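Local coordinates for protein oxalate--CoA ligase (PDB 5IE2) that binds adenosine-5'-triphosphate and belongs to the ANL superfamily of AMP-binding enzymes, at residues S241-W246 with L268-S273; D248-N253 with H274-Y279. All blocks are in the same frame, centred on the assembly; numbering follows the deposited sequence.

Contact 1: residues S241-W246 with L268-S273; sequences SATTFW and LDRHAS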
ATOM      1  N   SER A 241      14.690  -2.800  -6.096  1.00 18.78           N
ATOM      2  CA  SER A 241      16.121  -3.069  -5.915  1.00 22.27           C
ATOM      3  C   SER A 241      16.792  -1.825  -5.370  1.00 19.97           C
ATOM      4  O   SER A 241      16.656  -0.770  -5.972  1.00 20.91           O
ATOM      5  CB  SER A 241      16.789  -3.453  -7.270  1.00 36.81           C
ATOM      6  OG  SER A 241      18.206  -3.294  -7.227  1.00 35.70           O
ATOM      7  N   ALA A 242      17.496  -1.909  -4.253  1.00 22.25           N
ATOM      8  CA  ALA A 242      18.139  -0.684  -3.757  1.00 23.18           C
ATOM      9  C   ALA A 242      19.235  -0.188  -4.729  1.00 22.22           C
ATOM     10  O   ALA A 242      19.535   1.011  -4.828  1.00 22.22           O
ATOM     11  CB  ALA A 242      18.728  -0.906  -2.369  1.00 25.58           C
ATOM     12  N   THR A 243      19.824  -1.109  -5.474  1.00 22.97           N
ATOM     13  CA  THR A 243      20.939  -0.712  -6.332  1.00 20.59           C
ATOM     14  C   THR A 243      20.464  -0.029  -7.603  1.00 22.96           C
ATOM     15  O   THR A 243      21.183   0.798  -8.147  1.00 24.38           O
ATOM     16  CB  THR A 243      21.847  -1.928  -6.674  1.00 33.01           C
ATOM     17  OG1 THR A 243      21.113  -2.893  -7.420  1.00 37.11           O
ATOM     18  CG2 THR A 243      22.261  -2.575  -5.433  1.00 32.27           C
ATOM     19  N   THR A 244      19.284  -0.367  -8.121  1.00 20.20           N
ATOM     20  CA  THR A 244      18.869   0.285  -9.362  1.00 21.10           C
ATOM     21  C   THR A 244      17.893   1.441  -9.153  1.00 19.68           C
ATOM     22  O   THR A 244      17.532   2.101 -10.117  1.00 18.24           O
ATOM     23  CB  THR A 244      18.202  -0.692 -10.332  1.00 24.87           C
ATOM     24  OG1 THR A 244      17.019  -1.229  -9.729  1.00 26.86           O
ATOM     25  CG2 THR A 244      19.192  -1.838 -10.707  1.00 23.79           C
ATOM     26  N   PHE A 245      17.465   1.653  -7.904  1.00 18.59           N
ATOM     27  CA  PHE A 245      16.421   2.664  -7.600  1.00 17.59           C
ATOM     28  C   PHE A 245      16.783   4.049  -8.114  1.00 17.51           C
ATOM     29  O   PHE A 245      16.024   4.638  -8.903  1.00 18.73           O
ATOM     30  CB  PHE A 245      16.155   2.715  -6.081  1.00 17.01           C
ATOM     31  CG  PHE A 245      15.159   3.770  -5.688  1.00 17.68           C
ATOM     32  CD1 PHE A 245      13.874   3.725  -6.227  1.00 18.59           C
ATOM     33  CD2 PHE A 245      15.508   4.813  -4.835  1.00 18.23           C
ATOM     34  CE1 PHE A 245      12.912   4.694  -5.900  1.00 15.82           C
ATOM     35  CE2 PHE A 245      14.543   5.807  -4.497  1.00 18.77           C
ATOM     36  CZ  PHE A 245      13.256   5.739  -5.040  1.00 15.28           C
ATOM     37  N   TRP A 246      17.912   4.611  -7.653  1.00 14.80           N
ATOM     38  CA  TRP A 246      18.228   5.970  -8.031  1.00 16.63           C
ATOM     39  C   TRP A 246      18.626   6.074  -9.494  1.00 16.79           C
ATOM     40  O   TRP A 246      18.273   7.060 -10.114  1.00 17.84           O
ATOM     41  CB  TRP A 246      19.320   6.575  -7.139  1.00 20.13           C
ATOM     42  CG  TRP A 246      18.746   6.919  -5.738  1.00 20.87           C
ATOM     43  CD1 TRP A 246      19.075   6.325  -4.556  1.00 19.71           C
ATOM     44  CD2 TRP A 246      17.748   7.902  -5.433  1.00 20.82           C
ATOM     45  NE1 TRP A 246      18.348   6.875  -3.520  1.00 20.23           N
ATOM     46  CE2 TRP A 246      17.517   7.842  -4.036  1.00 20.41           C
ATOM     47  CE3 TRP A 246      17.039   8.835  -6.203  1.00 20.09           C
ATOM     48  CZ2 TRP A 246      16.613   8.692  -3.388  1.00 19.15           C
ATOM     49  CZ3 TRP A 246      16.117   9.673  -5.566  1.00 21.20           C
ATOM     50  CH2 TRP A 246      15.920   9.601  -4.163  1.00 20.48           C
ATOM     51  N   LEU A 268      17.805   4.541   2.729  1.00 20.44           N
ATOM     52  CA  LEU A 268      18.750   5.337   3.558  1.00 20.09           C
ATOM     53  C   LEU A 268      20.054   4.593   3.828  1.00 23.54           C
ATOM     54  O   LEU A 268      21.141   5.193   3.757  1.00 25.30           O
ATOM     55  CB  LEU A 268      18.136   5.727   4.885  1.00 20.24           C
ATOM     56  CG  LEU A 268      17.149   6.900   4.749  1.00 21.79           C
ATOM     57  CD1 LEU A 268      16.410   7.060   6.082  1.00 22.04           C
ATOM     58  CD2 LEU A 268      17.884   8.176   4.413  1.00 21.74           C
ATOM     59  N   ASP A 269      19.950   3.306   4.121  1.00 21.66           N
ATOM     60  CA  ASP A 269      21.154   2.478   4.320  1.00 24.08           C
ATOM     61  C   ASP A 269      22.043   2.526   3.055  1.00 27.42           C
ATOM     62  O   ASP A 269      23.311   2.613   3.133  1.00 28.43           O
ATOM     63  CB  ASP A 269      20.807   1.005   4.589  1.00 26.12           C
ATOM     64  CG  ASP A 269      20.201   0.735   5.998  1.00 45.13           C
ATOM     65  OD1 ASP A 269      20.353   1.556   6.947  1.00 44.92           O
ATOM     66  OD2 ASP A 269      19.567  -0.349   6.139  1.00 43.86           O
ATOM     67  N   ARG A 270      21.397   2.381   1.900  1.00 24.40           N
ATOM     68  CA  ARG A 270      22.129   2.405   0.633  1.00 24.10           C
ATOM     69  C   ARG A 270      22.801   3.776   0.438  1.00 26.33           C
ATOM     70  O   ARG A 270      23.951   3.890  -0.082  1.00 25.70           O
ATOM     71  CB  ARG A 270      21.186   2.054  -0.522  1.00 23.35           C
ATOM     72  CG  ARG A 270      21.735   2.316  -1.924  1.00 25.08           C
ATOM     73  CD  ARG A 270      22.764   1.269  -2.311  1.00 28.47           C
ATOM     74  NE  ARG A 270      23.277   1.494  -3.657  1.00 29.33           N
ATOM     75  CZ  ARG A 270      24.188   0.717  -4.241  1.00 29.94           C
ATOM     76  NH1 ARG A 270      24.673  -0.328  -3.593  1.00 31.23           N
ATOM     77  NH2 ARG A 270      24.625   1.014  -5.460  1.00 29.02           N
ATOM     78  N   HIS A 271      22.105   4.835   0.855  1.00 23.30           N
ATOM     79  CA  HIS A 271      22.685   6.158   0.734  1.00 23.34           C
ATOM     80  C   HIS A 271      23.901   6.257   1.647  1.00 27.98           C
ATOM     81  O   HIS A 271      24.864   6.957   1.301  1.00 30.09           O
ATOM     82  CB  HIS A 271      21.661   7.253   1.063  1.00 22.86           C
ATOM     83  CG  HIS A 271      22.246   8.623   1.207  1.00 25.19           C
ATOM     84  ND1 HIS A 271      22.696   9.360   0.132  1.00 27.16           N
ATOM     85  CD2 HIS A 271      22.419   9.410   2.302  1.00 27.80           C
ATOM     86  CE1 HIS A 271      23.113  10.544   0.557  1.00 27.53           C
ATOM     87  NE2 HIS A 271      22.973  10.594   1.871  1.00 29.33           N
ATOM     88  N   ALA A 272      23.861   5.577   2.788  1.00 24.87           N
ATOM     89  CA  ALA A 272      25.006   5.658   3.706  1.00 29.66           C
ATOM     90  C   ALA A 272      26.212   4.898   3.134  1.00 32.18           C
ATOM     91  O   ALA A 272      27.352   5.340   3.298  1.00 33.62           O
ATOM     92  CB  ALA A 272      24.666   5.122   5.073  1.00 29.17           C
ATOM     93  N   SER A 273      25.972   3.750   2.504  1.00 29.69           N
ATOM     94  CA  SER A 273      27.124   2.955   2.041  1.00 31.62           C
ATOM     95  C   SER A 273      27.576   3.310   0.617  1.00 33.87           C
ATOM     96  O   SER A 273      28.765   3.186   0.267  1.00 31.00           O
ATOM     97  CB  SER A 273      26.817   1.468   2.126  1.00 31.33           C
ATOM     98  OG  SER A 273      25.759   1.136   1.245  1.00 35.18           O
TER
HETATM   99  O   HOH W   1      23.114   2.726  -7.564  1.00 33.62           O
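The Arg270 guanidinium carries the methyl of Thr243 over one of its faces, set off toward the rim of the plane, with CG2 of Thr243 3.8 Å from NH1 of Arg270. Ala242 O approaches the same group obliquely. The second flat group, the Trp246 indole, meets Phe245 of its own helix: CE2 of Phe245 lies over the centre of one face, 3.6 Å above the plane. Trp246 also packs on Ile267 of helix 261-273, one turn before Arg270.

Where the two segments come nearest, Ala242 and Arg270 face each other, their CB atoms 4.3 Å apart. The Arg270 chain leaves its helix with CG anti to the backbone N (chi1 168°) and then bends at chi2 (75°); its CG passes 3.9 Å from Ala242 O, and the extended remainder brings one face of the guanidinium against the Thr243 methyl, the two side chains crossing at a slant. One water completes the contact on the polar side. It donates to Thr243 O at 2.8 Å and accepts from Arg270 NH2, so a backbone carbonyl of the first helical turn reaches the arginine through solvent.

Ser241 is the N-cap of helix 242-251. Its OG accepts from Thr244 N at 3.2 Å, with an N-H...O angle of 149°, and more weakly from Thr243 N, giving amides of the first turn a side-chain acceptor.

This is thin surface packing between two helices, the capped start of 242-251 and the last turns of 261-273. Strand 256-259 lies between them in sequence, which makes the unit a helix-strand-helix segment of the large N-terminal portion of an AMP-binding enzyme of the ANL superfamily.

Contact 2: residues D248-N253 with H274-Y279; sequences DMKKYN and HPETEY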
ATOM      1  N   ASP A 248      17.238   4.466 -11.917  1.00 19.34           N
ATOM      2  CA  ASP A 248      15.924   4.539 -12.571  1.00 18.36           C
ATOM      3  C   ASP A 248      15.228   5.873 -12.327  1.00 17.88           C
ATOM      4  O   ASP A 248      14.614   6.425 -13.250  1.00 17.16           O
ATOM      5  CB  ASP A 248      15.017   3.400 -12.112  1.00 17.09           C
ATOM      6  CG  ASP A 248      15.346   2.054 -12.791  1.00 23.31           C
ATOM      7  OD1 ASP A 248      16.112   2.059 -13.792  1.00 25.59           O
ATOM      8  OD2 ASP A 248      14.840   1.005 -12.319  1.00 22.38           O
ATOM      9  N   MET A 249      15.300   6.372 -11.093  1.00 15.86           N
ATOM     10  CA  MET A 249      14.653   7.647 -10.770  1.00 17.37           C
ATOM     11  C   MET A 249      15.267   8.755 -11.624  1.00 19.21           C
ATOM     12  O   MET A 249      14.560   9.664 -12.064  1.00 17.81           O
ATOM     13  CB  MET A 249      14.810   8.000  -9.287  1.00 15.43           C
ATOM     14  CG  MET A 249      14.051   7.060  -8.326  1.00 16.05           C
ATOM     15  SD  MET A 249      12.257   7.473  -8.208  1.00 17.43           S
ATOM     16  CE  MET A 249      12.328   9.005  -7.208  1.00 16.00           C
ATOM     17  N   LYS A 250      16.604   8.715 -11.805  1.00 16.03           N
ATOM     18  CA  LYS A 250      17.220   9.758 -12.636  1.00 16.23           C
ATOM     19  C   LYS A 250      16.866   9.605 -14.095  1.00 16.23           C
ATOM     20  O   LYS A 250      16.426  10.567 -14.745  1.00 19.23           O
ATOM     21  CB  LYS A 250      18.763   9.751 -12.502  1.00 16.81           C
ATOM     22  CG  LYS A 250      19.232  10.156 -11.164  1.00 20.75           C
ATOM     23  CD  LYS A 250      20.782   9.975 -11.178  1.00 42.03           C
ATOM     24  CE  LYS A 250      21.298   9.588  -9.839  1.00 43.36           C
ATOM     25  NZ  LYS A 250      22.796   9.773  -9.832  1.00 43.82           N
ATOM     26  N   LYS A 251      17.061   8.390 -14.616  1.00 16.63           N
ATOM     27  CA  LYS A 251      16.948   8.179 -16.040  1.00 17.47           C
ATOM     28  C   LYS A 251      15.536   8.488 -16.548  1.00 19.42           C
ATOM     29  O   LYS A 251      15.353   8.955 -17.646  1.00 17.36           O
ATOM     30  CB  LYS A 251      17.279   6.724 -16.373  1.00 17.10           C
ATOM     31  CG  LYS A 251      17.083   6.346 -17.832  1.00 17.66           C
ATOM     32  CD  LYS A 251      17.605   4.912 -18.061  1.00 20.50           C
ATOM     33  CE  LYS A 251      17.285   4.459 -19.509  1.00 19.72           C
ATOM     34  NZ  LYS A 251      17.701   3.039 -19.811  1.00 20.36           N
ATOM     35  N   TYR A 252      14.534   8.186 -15.717  1.00 16.66           N
ATOM     36  CA  TYR A 252      13.162   8.401 -16.134  1.00 15.14           C
ATOM     37  C   TYR A 252      12.542   9.639 -15.497  1.00 18.19           C
ATOM     38  O   TYR A 252      11.314   9.752 -15.472  1.00 21.08           O
ATOM     39  CB  TYR A 252      12.332   7.128 -15.846  1.00 15.67           C
ATOM     40  CG  TYR A 252      12.826   5.967 -16.714  1.00 14.63           C
ATOM     41  CD1 TYR A 252      12.400   5.846 -18.056  1.00 17.34           C
ATOM     42  CD2 TYR A 252      13.762   5.063 -16.226  1.00 15.36           C
ATOM     43  CE1 TYR A 252      12.851   4.787 -18.868  1.00 16.77           C
ATOM     44  CE2 TYR A 252      14.261   4.006 -17.038  1.00 17.50           C
ATOM     45  CZ  TYR A 252      13.847   3.914 -18.363  1.00 18.77           C
ATOM     46  OH  TYR A 252      14.348   2.875 -19.171  1.00 19.71           O
ATOM     47  N   ASN A 253      13.377  10.583 -15.080  1.00 16.73           N
ATOM     48  CA  ASN A 253      12.928  11.961 -14.747  1.00 19.11           C
ATOM     49  C   ASN A 253      11.906  11.983 -13.614  1.00 16.71           C
ATOM     50  O   ASN A 253      10.947  12.745 -13.659  1.00 15.56           O
ATOM     51  CB  ASN A 253      12.314  12.658 -15.960  1.00 23.76           C
ATOM     52  CG  ASN A 253      13.264  12.644 -17.155  1.00 30.09           C
ATOM     53  OD1 ASN A 253      14.444  12.828 -16.983  1.00 29.16           O
ATOM     54  ND2 ASN A 253      12.742  12.396 -18.342  1.00 33.71           N
ATOM     55  N   HIS A 274      26.634   3.748  -0.213  1.00 31.01           N
ATOM     56  CA  HIS A 274      26.915   4.086  -1.603  0.53 31.88           C
ATOM     57  C   HIS A 274      26.157   5.332  -2.005  1.00 32.18           C
ATOM     58  O   HIS A 274      25.204   5.253  -2.791  1.00 33.93           O
ATOM     59  CB  HIS A 274      26.530   2.919  -2.528  0.53 33.47           C
ATOM     60  CG  HIS A 274      27.043   3.035  -3.939  0.53 34.82           C
ATOM     61  ND1 HIS A 274      26.403   3.770  -4.918  0.53 35.45           N
ATOM     62  CD2 HIS A 274      28.106   2.454  -4.546  0.53 35.02           C
ATOM     63  CE1 HIS A 274      27.056   3.650  -6.061  0.53 33.89           C
ATOM     64  NE2 HIS A 274      28.096   2.861  -5.860  0.53 34.91           N
ATOM     65  N   PRO A 275      26.555   6.506  -1.478  1.00 31.57           N
ATOM     66  CA  PRO A 275      25.875   7.724  -1.932  1.00 32.42           C
ATOM     67  C   PRO A 275      26.010   7.930  -3.424  1.00 35.72           C
ATOM     68  O   PRO A 275      27.066   7.621  -3.994  1.00 36.22           O
ATOM     69  CB  PRO A 275      26.595   8.846  -1.169  1.00 31.51           C
ATOM     70  CG  PRO A 275      27.964   8.231  -0.830  1.00 31.20           C
ATOM     71  CD  PRO A 275      27.590   6.809  -0.470  1.00 29.70           C
ATOM     72  N   GLU A 276      24.941   8.385  -4.062  1.00 34.25           N
ATOM     73  CA  GLU A 276      25.024   8.799  -5.449  1.00 37.42           C
ATOM     74  C   GLU A 276      25.824  10.088  -5.520  1.00 41.42           C
ATOM     75  O   GLU A 276      25.824  10.870  -4.554  1.00 41.76           O
ATOM     76  CB  GLU A 276      23.642   9.013  -6.050  1.00 37.22           C
ATOM     77  CG  GLU A 276      22.799   7.763  -6.110  1.00 38.68           C
ATOM     78  CD  GLU A 276      23.224   6.805  -7.216  1.00 39.65           C
ATOM     79  OE1 GLU A 276      23.552   7.307  -8.315  1.00 43.20           O
ATOM     80  OE2 GLU A 276      23.193   5.570  -7.005  1.00 36.75           O
ATOM     81  N   THR A 277      26.512  10.310  -6.640  1.00 42.77           N
ATOM     82  CA  THR A 277      27.257  11.549  -6.815  1.00 46.54           C
ATOM     83  C   THR A 277      26.281  12.718  -6.948  1.00 47.50           C
ATOM     84  O   THR A 277      26.555  13.809  -6.448  1.00 47.46           O
ATOM     85  CB  THR A 277      28.212  11.488  -8.026  1.00 48.85           C
ATOM     86  OG1 THR A 277      27.489  11.094  -9.198  1.00 51.09           O
ATOM     87  CG2 THR A 277      29.305  10.478  -7.774  1.00 49.07           C
ATOM     88  N   GLU A 278      25.119  12.492  -7.565  1.00 46.58           N
ATOM     89  CA  GLU A 278      24.049  13.496  -7.479  1.00 46.54           C
ATOM     90  C   GLU A 278      22.642  12.857  -7.475  1.00 40.39           C
ATOM     91  O   GLU A 278      22.409  11.835  -8.113  1.00 40.64           O
ATOM     92  CB  GLU A 278      24.127  14.517  -8.614  1.00 51.83           C
ATOM     93  CG  GLU A 278      23.836  13.964  -9.981  1.00 57.56           C
ATOM     94  CD  GLU A 278      23.940  15.037 -11.055  1.00 63.76           C
ATOM     95  OE1 GLU A 278      23.855  14.700 -12.256  1.00 65.36           O
ATOM     96  OE2 GLU A 278      24.030  16.230 -10.689  1.00 66.06           O
ATOM     97  N   TYR A 279      21.715  13.494  -6.768  1.00 35.33           N
ATOM     98  CA  TYR A 279      20.325  13.015  -6.680  1.00 29.62           C
ATOM     99  C   TYR A 279      19.410  13.918  -7.447  1.00 30.15           C
ATOM    100  O   TYR A 279      19.664  15.110  -7.532  1.00 33.14           O
ATOM    101  CB  TYR A 279      19.861  12.950  -5.218  1.00 27.92           C
ATOM    102  CG  TYR A 279      20.522  11.846  -4.475  1.00 26.96           C
ATOM    103  CD1 TYR A 279      20.099  10.539  -4.639  1.00 24.77           C
ATOM    104  CD2 TYR A 279      21.605  12.103  -3.604  1.00 28.79           C
ATOM    105  CE1 TYR A 279      20.720   9.497  -3.979  1.00 22.99           C
ATOM    106  CE2 TYR A 279      22.233  11.083  -2.933  1.00 27.61           C
ATOM    107  CZ  TYR A 279      21.811   9.775  -3.119  1.00 27.38           C
ATOM    108  OH  TYR A 279      22.468   8.748  -2.447  1.00 28.36           O
TER
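Lys250 reaches from the last turn of helix 242-251 to the loop 274-279, where its ammonium takes two oxygens. The charged interaction is a salt bridge: NZ of Lys250 lies 3.0 Å from OE1 of Glu276, meeting that oxygen on its anti side and 22° out of the carboxylate plane. A bend at chi2 (-75°) in Glu276 brings its carboxylate round to the lysine.

The hydrogen bond to an uncharged acceptor is shorter, 2.7 Å from Lys250 NZ to Glu278 O, with the donor in the carbonyl plane and a C=O...N angle of 159°. It ties the lysine to the loop backbone two residues beyond Glu276.

Within the loop, Glu276 N donates to Tyr279 OH at 3.0 Å, nearly straight, while CB of Glu276 rests over one face of the Tyr279 ring. Bond and ring contact together close the turn from Glu276 to Tyr279.

Three residues past the lysine, Asn253, at positive phi, is the C-prime residue of a Schellman motif: Ala254 N bonds to Met249 O and Asn253 N to Lys250 O. Contact 2 thus joins a Schellman-terminated helix to the loop leading into strand 284-287.

From the N terminus, helix 242-251, with its N-cap and C-terminal turn, carries the first segments of both contacts, 241-246 and then 248-253. The chain runs through strand 256-259 into helix 261-273, whose end closes contact 1; the loop 274-279 follows directly and closes contact 2. The two closures therefore cross rather than nest, first with first and second with second. Their centres lie 10 Å apart, and Tyr279 of contact 2 joins them by a probable hydrogen bond to His271 and by edge-to-face packing with Trp246, both of contact 1. Together they tie the two helices to the loop before strand 284-287, which pairs in parallel with strand 256-259.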